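Local coordinates for centrosomal protein 43 (Homo sapiens, PDB 2D68) that forms homodimers and is required for anchoring microtubules to the centrosome and for building cilia, at residues B[21-26]-B[50-55]. Residues are numbered along the deposited sequence; the frame is centred on the assembly and turned at random.
Sequences VASLVA and GLEGRE
S23, near the middle of helix 16-31, comes closest to the extended chain at L51, their CA atoms 5.2 Å apart, two residues before G53, the N-cap of helix 54-61. L51 supplies the apolar half of the contact. A chi1 of -66° sets its CG beside the backbone N and anti to the carbonyl carbon; from there CD1 reaches to 3.8 Å from A22 CB and, more distantly, to 4.2 Å from A26 CB, one turn on. The same methyl also rests against the helix backbone, 3.6 Å from A22 O. An alanine in place of L51 would probably leave A22 and A26 without this apolar cover and open a gap beside the helix.

S23 serves the polar half. Its OG lies 3.3 Å from L51 CB and accepts a weak, bent hydrogen bond from E52 N, also at 3.3 Å, with an N-H...O angle of 140°. The hydroxyl is bonded besides to R19 O, one turn earlier in the same helix. A bend at chi2 (65°) folds CD of E52 back, and OE1 lies 3.5 Å from S23 OG; that carboxylate oxygen has its salt bridge with R19 NE. A water donates to both S23 O and E52 O, the latter 2.7 Å away, and so ties the two backbones together.

The contact lies within the N-terminal dimerisation domain, which belongs to the LisH clan, and V21 and A22 also pack on F28 of the second subunit. A loop can thus be laid on a helix by one leucine and a few polar links: apolar contact covers the small A22 and A26, while S23, a water and the R19–E52 ion pair join the connection to helix 54-61 to a helix that also packs on the second subunit.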
loop_
_atom_site.group_PDB
_atom_site.type_symbol
_atom_site.label_atom_id
_atom_site.label_comp_id
_atom_site.label_asym_id
_atom_site.label_seq_id
_atom_site.Cartn_x
_atom_site.Cartn_y
_atom_site.Cartn_z
ATOM N N VAL B 21 -0.179 -1.889 -7.640
ATOM C CA VAL B 21 -0.427 -1.084 -6.425
ATOM C C VAL B 21 -1.219 -1.881 -5.380
ATOM O O VAL B 21 -0.806 -2.001 -4.200
ATOM C CB VAL B 21 -1.188 0.217 -6.768
ATOM C CG1 VAL B 21 -1.643 0.921 -5.501
ATOM C CG2 VAL B 21 -0.282 1.150 -7.567
ATOM N N ALA B 22 -2.357 -2.430 -5.802
ATOM C CA ALA B 22 -3.212 -3.154 -4.852
ATOM C C ALA B 22 -2.519 -4.387 -4.272
ATOM O O ALA B 22 -2.615 -4.649 -3.074
ATOM C CB ALA B 22 -4.549 -3.529 -5.483
ATOM N N SER B 23 -1.791 -5.110 -5.117
ATOM C CA SER B 23 -1.003 -6.256 -4.649
ATOM C C SER B 23 0.042 -5.841 -3.603
ATOM O O SER B 23 0.244 -6.544 -2.608
ATOM C CB SER B 23 -0.320 -6.944 -5.840
ATOM O OG SER B 23 -1.267 -7.444 -6.765
ATOM N N LEU B 24 0.679 -4.686 -3.806
ATOM C CA LEU B 24 1.648 -4.181 -2.815
ATOM C C LEU B 24 0.982 -3.841 -1.486
ATOM O O LEU B 24 1.562 -4.070 -0.406
ATOM C CB LEU B 24 2.401 -2.962 -3.354
ATOM C CG LEU B 24 3.456 -3.262 -4.416
ATOM C CD1 LEU B 24 3.797 -1.978 -5.170
ATOM C CD2 LEU B 24 4.716 -3.910 -3.821
ATOM N N VAL B 25 -0.221 -3.277 -1.545
ATOM C CA VAL B 25 -0.990 -3.012 -0.324
ATOM C C VAL B 25 -1.331 -4.323 0.409
ATOM O O VAL B 25 -1.077 -4.439 1.618
ATOM C CB VAL B 25 -2.247 -2.184 -0.642
ATOM C CG1 VAL B 25 -3.146 -2.023 0.620
ATOM C CG2 VAL B 25 -1.844 -0.800 -1.150
ATOM N N ALA B 26 -1.846 -5.316 -0.314
ATOM C CA ALA B 26 -2.131 -6.622 0.301
ATOM C C ALA B 26 -0.868 -7.246 0.911
ATOM O O ALA B 26 -0.929 -7.821 2.007
ATOM C CB ALA B 26 -2.788 -7.558 -0.703
ATOM N N GLY B 50 -7.106 -13.609 -3.920
ATOM C CA GLY B 50 -5.778 -13.086 -3.604
ATOM C C GLY B 50 -5.126 -12.430 -4.794
ATOM O O GLY B 50 -5.281 -12.851 -5.947
ATOM N N LEU B 51 -4.402 -11.356 -4.507
ATOM C CA LEU B 51 -3.633 -10.665 -5.537
ATOM C C LEU B 51 -2.270 -11.345 -5.720
ATOM O O LEU B 51 -2.012 -12.404 -5.128
ATOM C CB LEU B 51 -3.509 -9.189 -5.168
ATOM C CG LEU B 51 -4.863 -8.452 -5.183
ATOM C CD1 LEU B 51 -4.821 -7.148 -4.371
ATOM C CD2 LEU B 51 -5.314 -8.203 -6.621
ATOM N N GLU B 52 -1.406 -10.759 -6.550
ATOM C CA GLU B 52 -0.095 -11.382 -6.811
ATOM C C GLU B 52 0.804 -11.414 -5.588
ATOM O O GLU B 52 0.784 -10.504 -4.766
ATOM C CB GLU B 52 0.610 -10.713 -7.993
ATOM C CG GLU B 52 0.076 -11.176 -9.360
ATOM C CD GLU B 52 -1.366 -10.774 -9.575
ATOM O OE1 GLU B 52 -1.647 -9.560 -9.556
ATOM O OE2 GLU B 52 -2.222 -11.672 -9.744
ATOM N N GLY B 53 1.590 -12.477 -5.468
ATOM C CA GLY B 53 2.446 -12.658 -4.291
ATOM C C GLY B 53 3.667 -11.761 -4.262
ATOM O O GLY B 53 4.108 -11.252 -5.293
ATOM N N ARG B 54 4.237 -11.614 -3.073
ATOM C CA ARG B 54 5.441 -10.810 -2.881
ATOM C C ARG B 54 6.545 -11.022 -3.934
ATOM O O ARG B 54 7.066 -10.048 -4.478
ATOM C CB ARG B 54 6.025 -11.079 -1.500
ATOM C CG ARG B 54 7.284 -10.273 -1.214
ATOM C CD ARG B 54 7.852 -10.610 0.124
ATOM N NE ARG B 54 9.141 -9.944 0.284
ATOM C CZ ARG B 54 9.398 -8.983 1.166
ATOM N NH1 ARG B 54 8.447 -8.540 1.985
ATOM N NH2 ARG B 54 10.626 -8.464 1.210
ATOM N N GLU B 55 6.922 -12.271 -4.204
ATOM C CA GLU B 55 8.070 -12.492 -5.101
ATOM C C GLU B 55 7.734 -12.238 -6.578
ATOM O O GLU B 55 8.582 -11.800 -7.358
ATOM C CB GLU B 55 8.686 -13.882 -4.894
ATOM C CG GLU B 55 8.925 -14.261 -3.416
ATOM C CD GLU B 55 9.656 -13.186 -2.607
ATOM O OE1 GLU B 55 10.377 -12.340 -3.204
ATOM O OE2 GLU B 55 9.524 -13.210 -1.364
HETATM O O HOH W 1 -0.604 -9.356 -2.748
#